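Local coordinates for protein GH3 beta-N-acetylglucosaminidase (Paenibacillaceae, PDB 6K5J) that hydrolyses beta-linked N-acetylglucosamine from the non-reducing ends of sugar chains, as a family 3 glycoside hydrolase, at residues A[377-382]-A[495-500]. Numbering follows the deposited sequence.
Sequences RSEGEF and TVKTFF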
loop_
_atom_site.group_PDB
_atom_site.type_symbol
_atom_site.label_atom_id
_atom_site.label_comp_id
_atom_site.label_asym_id
_atom_site.label_seq_id
_atom_site.Cartn_x
_atom_site.Cartn_y
_atom_site.Cartn_z
ATOM N N ARG A 377 19.096 -7.213 16.991
ATOM C CA ARG A 377 19.671 -7.320 18.324
ATOM C C ARG A 377 19.818 -8.795 18.657
ATOM O O ARG A 377 18.923 -9.582 18.366
ATOM C CB ARG A 377 18.783 -6.620 19.366
ATOM C CG ARG A 377 19.303 -6.730 20.795
ATOM C CD ARG A 377 18.309 -6.184 21.811
ATOM N NE ARG A 377 18.104 -4.755 21.658
ATOM C CZ ARG A 377 17.089 -4.086 22.188
ATOM N NH1 ARG A 377 16.175 -4.722 22.910
ATOM N NH2 ARG A 377 16.991 -2.779 21.997
ATOM N N SER A 378 20.951 -9.162 19.250
ATOM C CA SER A 378 21.131 -10.525 19.736
ATOM C C SER A 378 22.293 -10.537 20.713
ATOM O O SER A 378 23.141 -9.640 20.711
ATOM C CB SER A 378 21.384 -11.516 18.601
ATOM O OG SER A 378 22.545 -11.147 17.891
ATOM N N GLU A 379 22.322 -11.574 21.548
ATOM C CA GLU A 379 23.327 -11.715 22.596
ATOM C C GLU A 379 24.134 -13.000 22.460
ATOM O O GLU A 379 24.741 -13.450 23.436
ATOM C CB GLU A 379 22.666 -11.669 23.969
ATOM C CG GLU A 379 22.762 -10.335 24.652
ATOM C CD GLU A 379 21.957 -10.300 25.931
ATOM O OE1 GLU A 379 21.915 -11.336 26.636
ATOM O OE2 GLU A 379 21.358 -9.244 26.222
ATOM N N GLY A 380 24.162 -13.596 21.277
ATOM C CA GLY A 380 24.782 -14.895 21.114
ATOM C C GLY A 380 23.922 -15.776 20.239
ATOM O O GLY A 380 23.208 -15.268 19.372
ATOM N N GLU A 381 23.962 -17.085 20.452
ATOM C CA GLU A 381 23.202 -17.984 19.598
ATOM C C GLU A 381 21.711 -17.850 19.871
ATOM O O GLU A 381 21.284 -17.637 21.008
ATOM C CB GLU A 381 23.661 -19.431 19.788
ATOM C CG GLU A 381 23.482 -20.291 18.533
ATOM C CD GLU A 381 23.713 -19.502 17.242
ATOM O OE1 GLU A 381 24.893 -19.347 16.839
ATOM O OE2 GLU A 381 22.711 -19.028 16.639
ATOM N N PHE A 382 20.920 -17.945 18.805
ATOM C CA PHE A 382 19.473 -17.851 18.907
ATOM C C PHE A 382 18.737 -19.010 18.250
ATOM O O PHE A 382 17.521 -19.111 18.422
ATOM C CB PHE A 382 18.974 -16.549 18.265
ATOM C CG PHE A 382 19.385 -16.406 16.828
ATOM C CD1 PHE A 382 18.715 -17.097 15.829
ATOM C CD2 PHE A 382 20.462 -15.611 16.480
ATOM C CE1 PHE A 382 19.104 -16.984 14.506
ATOM C CE2 PHE A 382 20.854 -15.496 15.164
ATOM C CZ PHE A 382 20.174 -16.180 14.172
ATOM N N THR A 495 13.934 -4.898 27.152
ATOM C CA THR A 495 14.393 -6.112 27.817
ATOM C C THR A 495 14.618 -7.271 26.854
ATOM O O THR A 495 15.277 -8.254 27.222
ATOM C CB THR A 495 13.379 -6.529 28.887
ATOM O OG1 THR A 495 12.919 -5.357 29.572
ATOM C CG2 THR A 495 14.003 -7.498 29.898
ATOM N N VAL A 496 14.099 -7.170 25.628
ATOM C CA VAL A 496 14.224 -8.260 24.662
ATOM C C VAL A 496 15.684 -8.416 24.268
ATOM O O VAL A 496 16.381 -7.429 24.005
ATOM C CB VAL A 496 13.319 -7.977 23.452
ATOM C CG1 VAL A 496 13.684 -8.850 22.261
ATOM C CG2 VAL A 496 11.876 -8.177 23.839
ATOM N N LYS A 497 16.167 -9.659 24.248
ATOM C CA LYS A 497 17.568 -9.910 23.924
ATOM C C LYS A 497 17.808 -10.208 22.448
ATOM O O LYS A 497 18.913 -9.959 21.951
ATOM C CB LYS A 497 18.101 -11.079 24.756
ATOM C CG LYS A 497 18.287 -10.760 26.229
ATOM C CD LYS A 497 18.778 -11.994 26.991
ATOM C CE LYS A 497 18.406 -11.918 28.468
ATOM N NZ LYS A 497 18.354 -13.270 29.078
ATOM N N THR A 498 16.814 -10.752 21.747
ATOM C CA THR A 498 16.948 -11.172 20.355
ATOM C C THR A 498 15.743 -10.658 19.587
ATOM O O THR A 498 14.609 -11.027 19.906
ATOM C CB THR A 498 17.032 -12.698 20.239
ATOM O OG1 THR A 498 18.045 -13.187 21.124
ATOM C CG2 THR A 498 17.357 -13.118 18.810
ATOM N N PHE A 499 15.989 -9.817 18.577
ATOM C CA PHE A 499 14.917 -9.161 17.831
ATOM C C PHE A 499 15.218 -9.228 16.341
ATOM O O PHE A 499 16.272 -8.762 15.896
ATOM C CB PHE A 499 14.747 -7.702 18.276
ATOM C CG PHE A 499 13.595 -6.994 17.606
ATOM C CD1 PHE A 499 13.769 -6.375 16.371
ATOM C CD2 PHE A 499 12.340 -6.954 18.204
ATOM C CE1 PHE A 499 12.704 -5.728 15.732
ATOM C CE2 PHE A 499 11.271 -6.308 17.587
ATOM C CZ PHE A 499 11.459 -5.679 16.333
ATOM N N PHE A 500 14.278 -9.775 15.577
ATOM C CA PHE A 500 14.336 -9.836 14.122
ATOM C C PHE A 500 13.265 -8.929 13.530
ATOM O O PHE A 500 12.231 -8.680 14.153
ATOM C CB PHE A 500 14.093 -11.262 13.608
ATOM C CG PHE A 500 15.171 -12.244 13.968
ATOM C CD1 PHE A 500 15.116 -12.944 15.171
ATOM C CD2 PHE A 500 16.230 -12.489 13.091
ATOM C CE1 PHE A 500 16.095 -13.855 15.506
ATOM C CE2 PHE A 500 17.220 -13.396 13.423
ATOM C CZ PHE A 500 17.152 -14.086 14.635
HETATM O O HOH W 1 20.568 -13.609 20.971
HETATM O O HOH W 2 20.671 -8.405 23.399
#
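Phe-500 points the CZ tip of its ring at the centre of one face of Phe-382, 3.4 Å above the plane: a T-shaped pair with the planes at 79°. Phe-382 reaches it with CG lodged between its own backbone N and carbonyl carbon (chi1 57°), while Glu-381 OE2 sits over the opposite face and accepts the bond from Phe-382 N. Thr-498 CG2 packs against Phe-382 CB at 3.8 Å, and Val-516 of helix 507-517 touches both side chains. The backbones meet as the end of an antiparallel pairing, in which strand 374-377 closes one margin of an otherwise parallel six-stranded sheet, in the alpha/beta sandwich domain that family 3 glycosidases typically carry. Arg-377 and Phe-499 form a hydrogen-bonded pair: Phe-499 N gives a 3.0 Å bond to Arg-377 O, and the return bond is weak. CG of Arg-377, anti to the backbone N (chi1 178°), passes Lys-497 O; the chain then bends at chi3, and NH1 lies 2.9 Å from Val-496 O, which is near the guanidinium plane; NH1 also bonds Leu-493 O. An alanine here would probably leave both carbonyls without this donor and the 495-497 loop less firmly tied to the strand. Beyond, the Glu-379 carboxylate lies against the Lys-497 methylenes, OE1 3.2 Å from CD, yet 4.7 Å from NZ. One water links Glu-379 OE2 to Lys-497 O, another Glu-379 N to Thr-498 OG1.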